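Local structure of mosquitocidal toxin (Lysinibacillus sphaericus, 2VSE) at residues Y562-V567 with Q594-T599; D571-L576 with K586-S591; Y607-L612 with Q639-I644; F651-Y656 with W688-L693. The protein acts as a mosquitocidal holotoxin, probably joining an ADP-ribosyltransferase domain to ricin-B-like lectin domains of the kind that bind sugars. All coordinates share one frame; numbering follows the deposited sequence.

Contact 1 of 4, residues Y562-V567 with Q594-T599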
# COMPACT_ATOMS: atom_id res chain seq x y z
N TYR A 562 -12.88 -14.85 17.60
CA TYR A 562 -13.65 -13.87 16.86
C TYR A 562 -15.13 -14.05 17.11
O TYR A 562 -15.59 -15.13 17.45
CB TYR A 562 -13.42 -14.06 15.36
CG TYR A 562 -12.10 -13.56 14.82
CD1 TYR A 562 -11.98 -12.27 14.32
CD2 TYR A 562 -10.97 -14.39 14.78
CE1 TYR A 562 -10.79 -11.80 13.80
CE2 TYR A 562 -9.76 -13.93 14.25
CZ TYR A 562 -9.68 -12.63 13.76
OH TYR A 562 -8.50 -12.12 13.24
N GLN A 563 -15.87 -12.96 16.92
CA GLN A 563 -17.30 -13.03 16.70
C GLN A 563 -17.56 -12.49 15.31
O GLN A 563 -16.83 -11.61 14.82
CB GLN A 563 -18.03 -12.19 17.73
CG GLN A 563 -17.79 -12.64 19.13
CD GLN A 563 -18.75 -12.01 20.10
OE1 GLN A 563 -18.64 -10.82 20.41
NE2 GLN A 563 -19.72 -12.78 20.56
N PHE A 564 -18.58 -13.03 14.67
CA PHE A 564 -19.02 -12.55 13.35
C PHE A 564 -20.30 -11.75 13.52
O PHE A 564 -21.35 -12.30 13.81
CB PHE A 564 -19.25 -13.73 12.41
CG PHE A 564 -18.06 -14.63 12.28
CD1 PHE A 564 -17.21 -14.51 11.18
CD2 PHE A 564 -17.79 -15.59 13.24
CE1 PHE A 564 -16.10 -15.34 11.06
CE2 PHE A 564 -16.68 -16.42 13.13
CZ PHE A 564 -15.84 -16.30 12.04
N MET A 565 -20.20 -10.44 13.34
CA MET A 565 -21.35 -9.54 13.46
C MET A 565 -21.92 -9.29 12.07
O MET A 565 -21.15 -9.06 11.14
CB MET A 565 -20.89 -8.20 14.04
CG MET A 565 -20.25 -8.28 15.42
SD MET A 565 -19.68 -6.63 15.86
CE MET A 565 -18.09 -6.60 15.02
N THR A 566 -23.25 -9.35 11.92
CA THR A 566 -23.86 -8.99 10.63
C THR A 566 -23.66 -7.50 10.40
O THR A 566 -23.67 -6.71 11.35
CB THR A 566 -25.37 -9.35 10.52
OG1 THR A 566 -26.15 -8.45 11.31
CG2 THR A 566 -25.63 -10.79 10.95
N VAL A 567 -23.46 -7.13 9.14
CA VAL A 567 -23.32 -5.74 8.72
C VAL A 567 -24.60 -4.94 8.97
O VAL A 567 -24.55 -3.77 9.36
CB VAL A 567 -22.93 -5.71 7.22
CG1 VAL A 567 -23.38 -4.42 6.52
CG2 VAL A 567 -21.43 -5.92 7.09
N GLN A 594 -20.91 -18.30 20.95
CA GLN A 594 -21.04 -17.15 20.06
C GLN A 594 -19.66 -16.62 19.71
O GLN A 594 -19.49 -15.54 19.10
CB GLN A 594 -21.88 -16.06 20.74
CG GLN A 594 -23.26 -16.55 21.19
CD GLN A 594 -24.04 -15.50 21.96
OE1 GLN A 594 -23.54 -14.93 22.93
NE2 GLN A 594 -25.27 -15.24 21.53
N LYS A 595 -18.65 -17.40 20.09
CA LYS A 595 -17.25 -17.09 19.83
C LYS A 595 -16.63 -18.24 19.06
O LYS A 595 -17.01 -19.38 19.25
CB LYS A 595 -16.46 -16.87 21.13
CG LYS A 595 -16.98 -15.75 22.02
CD LYS A 595 -16.24 -15.74 23.34
CE LYS A 595 -16.76 -14.66 24.27
NZ LYS A 595 -16.09 -14.71 25.61
N TRP A 596 -15.67 -17.93 18.20
CA TRP A 596 -15.07 -18.92 17.34
C TRP A 596 -13.58 -18.68 17.23
O TRP A 596 -13.14 -17.54 17.09
CB TRP A 596 -15.71 -18.87 15.95
CG TRP A 596 -17.20 -18.94 15.98
CD1 TRP A 596 -18.05 -17.93 16.32
CD2 TRP A 596 -18.02 -20.07 15.67
NE1 TRP A 596 -19.35 -18.37 16.26
CE2 TRP A 596 -19.36 -19.68 15.86
CE3 TRP A 596 -17.75 -21.38 15.25
CZ2 TRP A 596 -20.44 -20.55 15.64
CZ3 TRP A 596 -18.84 -22.26 15.04
CH2 TRP A 596 -20.16 -21.82 15.23
N THR A 597 -12.80 -19.76 17.31
CA THR A 597 -11.38 -19.70 16.99
C THR A 597 -11.21 -19.82 15.48
O THR A 597 -11.69 -20.77 14.86
CB THR A 597 -10.55 -20.80 17.68
OG1 THR A 597 -10.98 -22.08 17.20
CG2 THR A 597 -10.71 -20.76 19.19
N VAL A 598 -10.54 -18.83 14.88
CA VAL A 598 -10.33 -18.79 13.44
C VAL A 598 -8.84 -19.09 13.16
O VAL A 598 -7.96 -18.40 13.69
CB VAL A 598 -10.75 -17.42 12.88
CG1 VAL A 598 -10.42 -17.28 11.41
CG2 VAL A 598 -12.27 -17.17 13.12
N THR A 599 -8.57 -20.12 12.37
CA THR A 599 -7.19 -20.58 12.16
C THR A 599 -6.85 -20.84 10.70
O THR A 599 -7.56 -21.58 10.00
CB THR A 599 -6.86 -21.85 13.01
OG1 THR A 599 -7.29 -21.65 14.36
CG2 THR A 599 -5.37 -22.13 13.01
O HOH W 1 -19.94 -15.09 16.71

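Contact 2 of 4, residues D571-L576 with K586-S591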
# COMPACT_ATOMS: atom_id res chain seq x y z
N ASP A 571 -25.50 -5.95 16.46
CA ASP A 571 -25.93 -6.64 17.67
C ASP A 571 -26.19 -8.14 17.41
O ASP A 571 -26.22 -8.94 18.35
CB ASP A 571 -27.17 -5.94 18.27
CG ASP A 571 -26.85 -4.57 18.91
OD1 ASP A 571 -25.69 -4.12 18.83
OD2 ASP A 571 -27.76 -3.94 19.50
N LEU A 572 -26.38 -8.53 16.15
CA LEU A 572 -26.60 -9.93 15.83
C LEU A 572 -25.31 -10.59 15.38
O LEU A 572 -24.60 -10.07 14.49
CB LEU A 572 -27.69 -10.10 14.77
CG LEU A 572 -29.11 -9.63 15.16
CD1 LEU A 572 -30.09 -9.87 14.03
CD2 LEU A 572 -29.62 -10.28 16.44
N ILE A 573 -24.99 -11.72 16.00
CA ILE A 573 -23.77 -12.46 15.70
C ILE A 573 -24.10 -13.91 15.34
O ILE A 573 -25.21 -14.37 15.57
CB ILE A 573 -22.79 -12.42 16.90
CG1 ILE A 573 -23.52 -12.75 18.21
CG2 ILE A 573 -22.10 -11.07 17.00
CD1 ILE A 573 -23.69 -14.21 18.48
N ALA A 574 -23.12 -14.60 14.75
CA ALA A 574 -23.26 -16.02 14.40
C ALA A 574 -23.16 -16.86 15.66
O ALA A 574 -22.14 -16.86 16.36
CB ALA A 574 -22.18 -16.43 13.40
N ASP A 575 -24.24 -17.58 15.94
CA ASP A 575 -24.39 -18.33 17.18
C ASP A 575 -24.62 -19.78 16.82
O ASP A 575 -25.50 -20.10 16.02
CB ASP A 575 -25.59 -17.75 17.97
CG ASP A 575 -25.81 -18.42 19.35
OD1 ASP A 575 -25.75 -19.66 19.46
OD2 ASP A 575 -26.10 -17.69 20.32
N LEU A 576 -23.81 -20.66 17.40
CA LEU A 576 -24.05 -22.09 17.28
C LEU A 576 -25.23 -22.42 18.20
O LEU A 576 -25.09 -22.48 19.42
CB LEU A 576 -22.81 -22.93 17.65
CG LEU A 576 -22.95 -24.47 17.76
CD1 LEU A 576 -23.49 -25.12 16.49
CD2 LEU A 576 -21.63 -25.13 18.15
N LYS A 586 -28.03 -14.40 16.19
CA LYS A 586 -28.68 -14.22 17.48
C LYS A 586 -28.12 -13.03 18.23
O LYS A 586 -26.96 -12.64 18.07
CB LYS A 586 -28.56 -15.49 18.33
CG LYS A 586 -29.59 -16.55 17.95
CD LYS A 586 -29.23 -17.91 18.52
CE LYS A 586 -30.24 -18.39 19.55
NZ LYS A 586 -30.20 -17.60 20.80
N THR A 587 -28.97 -12.43 19.06
CA THR A 587 -28.57 -11.32 19.90
C THR A 587 -27.29 -11.69 20.67
O THR A 587 -27.19 -12.79 21.22
CB THR A 587 -29.71 -10.92 20.84
OG1 THR A 587 -30.88 -10.63 20.06
CG2 THR A 587 -29.36 -9.69 21.60
N ASN A 588 -26.31 -10.80 20.68
CA ASN A 588 -25.03 -11.13 21.27
C ASN A 588 -25.05 -11.10 22.79
O ASN A 588 -25.61 -10.19 23.40
CB ASN A 588 -23.90 -10.25 20.74
CG ASN A 588 -22.52 -10.62 21.32
OD1 ASN A 588 -22.23 -11.79 21.58
ND2 ASN A 588 -21.68 -9.61 21.50
N ASN A 589 -24.43 -12.11 23.38
CA ASN A 589 -24.29 -12.22 24.82
C ASN A 589 -22.88 -12.44 25.30
O ASN A 589 -22.64 -12.55 26.50
CB ASN A 589 -25.08 -13.41 25.32
CG ASN A 589 -26.46 -13.05 25.68
OD1 ASN A 589 -26.68 -12.14 26.48
ND2 ASN A 589 -27.41 -13.77 25.11
N TYR A 590 -21.95 -12.54 24.35
CA TYR A 590 -20.57 -12.87 24.66
C TYR A 590 -20.41 -14.24 25.34
O TYR A 590 -19.47 -14.46 26.10
CB TYR A 590 -19.90 -11.75 25.49
CG TYR A 590 -19.73 -10.44 24.74
CD1 TYR A 590 -18.62 -10.21 23.93
CD2 TYR A 590 -20.70 -9.43 24.83
CE1 TYR A 590 -18.46 -9.02 23.24
CE2 TYR A 590 -20.55 -8.24 24.15
CZ TYR A 590 -19.42 -8.04 23.35
OH TYR A 590 -19.28 -6.86 22.66
N SER A 591 -21.33 -15.17 25.06
CA SER A 591 -21.14 -16.53 25.56
C SER A 591 -20.27 -17.33 24.60
O SER A 591 -20.07 -16.95 23.44
CB SER A 591 -22.46 -17.25 25.85
OG SER A 591 -23.50 -16.80 25.01

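Contact 3 of 4, residues Y607-L612 with Q639-I644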
# COMPACT_ATOMS: atom_id res chain seq x y z
N TYR A 607 -9.41 -20.82 6.05
CA TYR A 607 -9.54 -20.83 7.51
C TYR A 607 -10.53 -21.86 8.02
O TYR A 607 -11.57 -22.12 7.40
CB TYR A 607 -9.95 -19.45 8.04
CG TYR A 607 -8.90 -18.39 7.86
CD1 TYR A 607 -8.11 -17.97 8.93
CD2 TYR A 607 -8.68 -17.80 6.61
CE1 TYR A 607 -7.14 -16.99 8.77
CE2 TYR A 607 -7.71 -16.83 6.44
CZ TYR A 607 -6.95 -16.43 7.52
OH TYR A 607 -5.99 -15.46 7.33
N LYS A 608 -10.21 -22.42 9.18
CA LYS A 608 -11.16 -23.22 9.93
C LYS A 608 -11.73 -22.36 11.05
O LYS A 608 -10.99 -21.68 11.76
CB LYS A 608 -10.51 -24.47 10.50
CG LYS A 608 -11.51 -25.56 10.86
CD LYS A 608 -10.90 -26.95 10.80
CE LYS A 608 -12.00 -28.00 10.85
NZ LYS A 608 -11.43 -29.37 10.93
N ILE A 609 -13.05 -22.41 11.17
CA ILE A 609 -13.80 -21.62 12.15
C ILE A 609 -14.46 -22.59 13.14
O ILE A 609 -15.57 -23.08 12.92
CB ILE A 609 -14.84 -20.75 11.43
CG1 ILE A 609 -14.14 -19.83 10.43
CG2 ILE A 609 -15.67 -19.96 12.45
CD1 ILE A 609 -15.04 -19.19 9.40
N ARG A 610 -13.75 -22.86 14.23
CA ARG A 610 -14.19 -23.82 15.23
C ARG A 610 -14.88 -23.09 16.37
O ARG A 610 -14.42 -22.02 16.78
CB ARG A 610 -13.00 -24.63 15.77
CG ARG A 610 -12.16 -25.33 14.68
CD ARG A 610 -11.01 -26.13 15.25
NE ARG A 610 -11.49 -27.30 15.97
CZ ARG A 610 -11.41 -28.56 15.53
NH1 ARG A 610 -10.82 -28.85 14.37
NH2 ARG A 610 -11.91 -29.53 16.27
N ASN A 611 -15.98 -23.65 16.87
CA ASN A 611 -16.72 -23.03 17.96
C ASN A 611 -15.91 -23.06 19.25
O ASN A 611 -15.20 -24.03 19.50
CB ASN A 611 -18.04 -23.74 18.19
CG ASN A 611 -18.93 -23.00 19.14
OD1 ASN A 611 -18.97 -23.32 20.32
ND2 ASN A 611 -19.63 -22.00 18.65
N LEU A 612 -16.00 -22.00 20.05
CA LEU A 612 -15.19 -21.94 21.26
C LEU A 612 -15.76 -22.83 22.36
O LEU A 612 -15.00 -23.51 23.06
CB LEU A 612 -14.98 -20.50 21.74
CG LEU A 612 -14.08 -20.29 22.97
CD1 LEU A 612 -12.63 -20.63 22.67
CD2 LEU A 612 -14.19 -18.88 23.50
N GLN A 639 -15.70 -27.09 5.18
CA GLN A 639 -15.50 -26.45 6.48
C GLN A 639 -14.36 -25.42 6.46
O GLN A 639 -13.92 -24.96 7.51
CB GLN A 639 -15.26 -27.52 7.56
CG GLN A 639 -16.11 -28.78 7.37
CD GLN A 639 -15.87 -29.84 8.44
OE1 GLN A 639 -15.11 -29.56 9.43
NE2 GLN A 639 -16.53 -31.09 8.24
N TYR A 640 -13.91 -25.05 5.26
CA TYR A 640 -12.82 -24.07 5.13
C TYR A 640 -13.27 -22.81 4.38
O TYR A 640 -14.00 -22.89 3.39
CB TYR A 640 -11.60 -24.73 4.50
CG TYR A 640 -10.82 -25.60 5.47
CD1 TYR A 640 -9.75 -25.07 6.18
CD2 TYR A 640 -11.15 -26.93 5.68
CE1 TYR A 640 -9.02 -25.85 7.08
CE2 TYR A 640 -10.43 -27.72 6.58
CZ TYR A 640 -9.37 -27.16 7.27
OH TYR A 640 -8.64 -27.91 8.17
N TRP A 641 -12.83 -21.66 4.87
CA TRP A 641 -13.35 -20.40 4.36
C TRP A 641 -12.27 -19.39 4.03
O TRP A 641 -11.25 -19.33 4.70
CB TRP A 641 -14.36 -19.82 5.35
CG TRP A 641 -15.41 -20.81 5.74
CD1 TRP A 641 -15.34 -21.73 6.74
CD2 TRP A 641 -16.69 -20.98 5.13
NE1 TRP A 641 -16.50 -22.47 6.79
CE2 TRP A 641 -17.35 -22.02 5.82
CE3 TRP A 641 -17.35 -20.35 4.07
CZ2 TRP A 641 -18.63 -22.45 5.48
CZ3 TRP A 641 -18.62 -20.77 3.73
CH2 TRP A 641 -19.25 -21.81 4.44
N ILE A 642 -12.53 -18.61 2.98
CA ILE A 642 -11.61 -17.60 2.47
C ILE A 642 -12.25 -16.24 2.72
O ILE A 642 -13.25 -15.91 2.07
CB ILE A 642 -11.38 -17.76 0.96
CG1 ILE A 642 -11.02 -19.20 0.60
CG2 ILE A 642 -10.32 -16.78 0.48
CD1 ILE A 642 -11.28 -19.57 -0.87
N PRO A 643 -11.71 -15.48 3.68
CA PRO A 643 -12.18 -14.13 4.00
C PRO A 643 -11.73 -13.11 2.96
O PRO A 643 -10.55 -13.01 2.69
CB PRO A 643 -11.53 -13.84 5.37
CG PRO A 643 -10.92 -15.19 5.82
CD PRO A 643 -10.63 -15.92 4.57
N ILE A 644 -12.67 -12.37 2.40
CA ILE A 644 -12.37 -11.36 1.41
C ILE A 644 -12.84 -10.01 1.93
O ILE A 644 -14.05 -9.79 2.07
CB ILE A 644 -12.98 -11.71 0.02
CG1 ILE A 644 -12.06 -12.65 -0.75
CG2 ILE A 644 -13.12 -10.48 -0.84
CD1 ILE A 644 -12.31 -14.11 -0.53

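Contact 4 of 4, residues F651-Y656 with W688-L693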
# COMPACT_ATOMS: atom_id res chain seq x y z
N PHE A 651 -16.24 -8.34 5.90
CA PHE A 651 -15.72 -9.51 5.19
C PHE A 651 -16.85 -10.35 4.62
O PHE A 651 -17.97 -10.36 5.13
CB PHE A 651 -14.87 -10.39 6.11
CG PHE A 651 -13.51 -9.84 6.39
CD1 PHE A 651 -12.40 -10.32 5.71
CD2 PHE A 651 -13.34 -8.81 7.32
CE1 PHE A 651 -11.15 -9.80 5.94
CE2 PHE A 651 -12.08 -8.28 7.57
CZ PHE A 651 -10.98 -8.77 6.88
N ILE A 652 -16.51 -11.05 3.55
CA ILE A 652 -17.34 -12.04 2.94
C ILE A 652 -16.48 -13.30 3.04
O ILE A 652 -15.25 -13.22 2.93
CB ILE A 652 -17.59 -11.64 1.46
CG1 ILE A 652 -19.07 -11.33 1.21
CG2 ILE A 652 -16.95 -12.63 0.43
CD1 ILE A 652 -19.30 -10.51 -0.06
N PHE A 653 -17.10 -14.45 3.26
CA PHE A 653 -16.36 -15.69 3.45
C PHE A 653 -16.71 -16.73 2.40
O PHE A 653 -17.78 -17.35 2.47
CB PHE A 653 -16.64 -16.27 4.84
CG PHE A 653 -16.12 -15.42 5.97
CD1 PHE A 653 -14.85 -15.64 6.50
CD2 PHE A 653 -16.90 -14.42 6.51
CE1 PHE A 653 -14.37 -14.86 7.54
CE2 PHE A 653 -16.42 -13.64 7.55
CZ PHE A 653 -15.16 -13.86 8.06
N ARG A 654 -15.83 -16.94 1.43
CA ARG A 654 -16.08 -17.93 0.38
C ARG A 654 -15.72 -19.32 0.88
O ARG A 654 -14.74 -19.50 1.60
CB ARG A 654 -15.29 -17.63 -0.90
CG ARG A 654 -15.63 -16.30 -1.55
CD ARG A 654 -14.70 -16.02 -2.71
NE ARG A 654 -15.03 -14.79 -3.44
CZ ARG A 654 -15.93 -14.72 -4.42
NH1 ARG A 654 -16.61 -15.79 -4.81
NH2 ARG A 654 -16.15 -13.56 -5.02
N ASN A 655 -16.52 -20.30 0.48
CA ASN A 655 -16.28 -21.69 0.84
C ASN A 655 -15.20 -22.30 -0.03
O ASN A 655 -15.23 -22.17 -1.26
CB ASN A 655 -17.57 -22.49 0.73
CG ASN A 655 -17.45 -23.88 1.33
OD1 ASN A 655 -17.01 -24.83 0.66
ND2 ASN A 655 -17.85 -24.02 2.59
N TYR A 656 -14.25 -22.98 0.60
CA TYR A 656 -13.17 -23.65 -0.10
C TYR A 656 -13.65 -24.60 -1.21
O TYR A 656 -13.08 -24.60 -2.31
CB TYR A 656 -12.26 -24.39 0.90
CG TYR A 656 -11.01 -24.98 0.28
CD1 TYR A 656 -10.10 -24.19 -0.41
CD2 TYR A 656 -10.73 -26.34 0.41
CE1 TYR A 656 -8.95 -24.73 -0.98
CE2 TYR A 656 -9.58 -26.89 -0.15
CZ TYR A 656 -8.69 -26.08 -0.85
OH TYR A 656 -7.56 -26.62 -1.41
N TRP A 688 -20.00 -9.54 6.95
CA TRP A 688 -19.83 -9.60 8.39
C TRP A 688 -18.69 -8.69 8.82
O TRP A 688 -17.67 -8.60 8.14
CB TRP A 688 -19.51 -11.03 8.85
CG TRP A 688 -20.51 -12.09 8.42
CD1 TRP A 688 -20.60 -12.68 7.19
CD2 TRP A 688 -21.51 -12.71 9.23
NE1 TRP A 688 -21.61 -13.61 7.18
CE2 TRP A 688 -22.18 -13.65 8.42
CE3 TRP A 688 -21.92 -12.54 10.56
CZ2 TRP A 688 -23.25 -14.42 8.90
CZ3 TRP A 688 -22.98 -13.32 11.04
CH2 TRP A 688 -23.63 -14.24 10.20
N TYR A 689 -18.89 -8.02 9.94
CA TYR A 689 -17.80 -7.33 10.62
C TYR A 689 -17.22 -8.29 11.67
O TYR A 689 -17.97 -9.01 12.36
CB TYR A 689 -18.29 -6.04 11.29
CG TYR A 689 -18.61 -4.90 10.34
CD1 TYR A 689 -17.61 -4.32 9.57
CD2 TYR A 689 -19.90 -4.37 10.25
CE1 TYR A 689 -17.88 -3.27 8.71
CE2 TYR A 689 -20.18 -3.31 9.39
CZ TYR A 689 -19.15 -2.78 8.63
OH TYR A 689 -19.36 -1.72 7.77
N LEU A 690 -15.89 -8.29 11.79
CA LEU A 690 -15.20 -9.20 12.70
C LEU A 690 -14.85 -8.51 14.01
O LEU A 690 -14.21 -7.48 14.01
CB LEU A 690 -13.92 -9.76 12.05
CG LEU A 690 -14.07 -10.63 10.80
CD1 LEU A 690 -12.72 -11.02 10.20
CD2 LEU A 690 -14.85 -11.87 11.12
N ARG A 691 -15.29 -9.08 15.12
CA ARG A 691 -14.78 -8.65 16.42
C ARG A 691 -13.72 -9.64 16.81
O ARG A 691 -14.00 -10.83 17.06
CB ARG A 691 -15.85 -8.56 17.50
CG ARG A 691 -15.29 -8.23 18.88
CD ARG A 691 -16.28 -7.42 19.75
NE ARG A 691 -17.64 -7.95 19.68
CZ ARG A 691 -18.73 -7.26 19.34
NH1 ARG A 691 -18.67 -5.98 19.08
NH2 ARG A 691 -19.89 -7.88 19.31
N HIS A 692 -12.50 -9.14 16.82
CA HIS A 692 -11.37 -9.89 17.25
C HIS A 692 -11.26 -9.69 18.76
O HIS A 692 -10.70 -8.70 19.22
CB HIS A 692 -10.13 -9.37 16.51
CG HIS A 692 -8.90 -10.19 16.74
ND1 HIS A 692 -7.64 -9.72 16.45
CD2 HIS A 692 -8.74 -11.43 17.26
CE1 HIS A 692 -6.75 -10.64 16.76
NE2 HIS A 692 -7.39 -11.69 17.26
N LEU A 693 -11.83 -10.63 19.51
CA LEU A 693 -11.91 -10.52 20.98
C LEU A 693 -10.52 -10.58 21.58
O LEU A 693 -10.21 -9.94 22.58
CB LEU A 693 -12.74 -11.67 21.56
CG LEU A 693 -14.21 -11.66 21.16
CD1 LEU A 693 -14.79 -13.05 21.16
CD2 LEU A 693 -14.99 -10.75 22.09

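Contact 1 of 4, residues Y562-V567 with Q594-T599
Tyr562 and Trp596 form a hydrogen-bonded antiparallel pair, with Tyr562 N 2.8 Å from Trp596 O and Trp596 N 2.9 Å from Tyr562 O. The strand segments then part, their directions 101° apart, as barrel strands of a beta-trefoil do. Gln563 runs along the carbonyl of Gln594. Its CB lies 3.9 Å from Gln594 O, CG draws in to 3.4 Å from that oxygen, CD stands at 3.7 Å, and at the tip NE2 donates to it across 3.1 Å. The carbonyl oxygen lies in the amide plane of Gln563, but NE2 sits above the plane of the carbonyl, clear of its lone pairs. NE2 also donates to Asn588 OD1, while OE1 accepts from Arg691 NE; both ends of the buried amide are thus used, and its rotation is fixed. On the other side of the strand Phe564 presents its edge to the face of the Trp596 five-membered ring, planes at 72°. Val598 CG2 fills the angle between the aromatic residues, 3.5 Å from Tyr562 CD2 and 3.8 Å from Phe564 CZ. The chemistry is divided: a glutamine that can both give and accept ties loops to the barrel, and rings with a branched aliphatic residue fill the interior by shape.

Contact 2 of 4, residues D571-L576 with K586-S591
Ile573 turns CG1 between its own backbone N and carbonyl carbon (chi1 47°), and Asn588 swings CG opposite its backbone N (chi1 -178°); the two side chains cross at about a right angle, with Ile573 CG1 3.6 Å from Asn588 CB. They belong to a beta hairpin of strands 572-576 and 583-587 in this beta-trefoil, bonded through its backbone to strand 560-566. Ile573 and Lys586 make a hydrogen-bonded pair: Ile573 N to Lys586 O is 3.0 Å, and Lys586 N to Ile573 O is 2.9 Å. Next to it, Leu572 faces Thr587 in a non-hydrogen-bonded pair, and Asn588 N reaches Asp571 O beyond the strand. Lys586 lays its methylenes over Asp575, CD 3.6 Å from Asp575 CG, then bends at its last two torsions. That bend leaves NZ 4.1 Å from Asp575 OD2, too far for a salt bridge. A long, flexible lysine suits this partly exposed position because its chain can cover a neighbour while the amine stays near a negative charge. Asp575 OD2 instead takes a hydrogen bond from Gln594 NE2, and Asp571 forms a salt bridge to Arg795. Past the strand, Asn588 OD1 accepts from Tyr590 N at 2.9 Å, an Asx turn. The same turn places Asn588 ND2 3.2 Å above the plane of the Tyr590 ring, displaced toward its rim.

Contact 3 of 4, residues Y607-L612 with Q639-I644
Strand segments whose directions differ by 113° approach at Tyr607 and Trp641, an antiparallel hydrogen-bonded pair with Tyr607 N to Trp641 O at 2.7 Å and Trp641 N to Tyr607 O at 2.9 Å. On the face carrying these two residues, Tyr607 meets Pro643 at about a right angle: the ring's CD2 is 3.4 Å from Pro643 CD, with CG of the proline nearly as close. Proline suits this inward position, because its neighbours Ile642 and Ile644 supply the N-H groups that bind strand 651-655. Ile609 sends CD1 across to Trp641 CD1 at 3.7 Å, a slim aliphatic tip against the indole, whose NE1 donates to Leu619 O. The phenol of Tyr607 reaches past the contact to Ile557 O. On the other face, Lys608 directs CG opposite its backbone N (chi1 -160°) and stays extended. It runs beside Gln639, pointing the same way, and passes the Tyr640 ring at a slant, with CD 3.6 Å from Tyr640 OH. Both tips converge on one carboxylate: Lys608 NZ forms a salt bridge to Asp635 OD2, and Tyr640 OH is hydrogen-bonded to that oxygen. The shared partner holds lysine and phenol together and would probably stabilise the ammonium charge in this buried place. Gln639 NE2 is bound to Thr633 O. Gln639, Tyr640 and Trp641 spell the Gln-X-Trp sequence that recurs in ricin-type lectins, here built into the barrel of a beta-trefoil.

Contact 4 of 4, residues F651-Y656 with W688-L693
Leu690 is the tight point of this contact, wedged between two rings of strand 651-655. Its CD1 lies over a face of Phe651, 4.0 Å from the ring centroid and 23° off the normal, a CH-pi contact. Its other methyl, CD2, meets the edge of Phe653 in the ring plane, 3.7 Å from CZ. A branched leucine suits the place because each methyl can serve a different ring. Packing is looser at Trp688: Phe653 turns its edge toward the five-membered ring, but the centroids are 6.0 Å apart and the nearest atoms, Phe653 CD2 and Trp688 CD1, stand at 4.1 Å. The indole NE1 donates to Phe663 O. The backbones meet in a single antiparallel bridge, with Phe651 N 2.7 Å from Trp688 O and Trp688 N 2.8 Å from Phe651 O. Beyond it the strands diverge at 100°, and their far ends, with partly exposed Tyr656 on one and Arg691 and His692 on the other, have no contact with each other. These are the two outermost strands of the six-stranded sheet, so the bridge closes the beta-trefoil barrel. The side chains meet through apolar contacts alone, so closure depends on the fit of buried rings and methyls as well as on the two backbone bonds.

From the N terminus, strand 560-566 leads into the hairpin of contact 2, which lies nested in the loop that contact 1 closes when the chain returns at 594-599. Contact 3 opens afterwards, bringing 639-644 back to 607-612 across 26 intervening residues, the same span as in contact 1. Contact 4 follows in series, with 31 residues between its segments; none of the loops cross. Contacts 1, 3 and 4 join alternate strand pairs round one barrel, and the hairpins 596-611 and 640-655, with the pairing of 560-566 and 688-692, complete the ring. Contact 2, about 9 Å from contact 1 between centres, closes a hairpin whose first strand bonds to barrel strand 560-566.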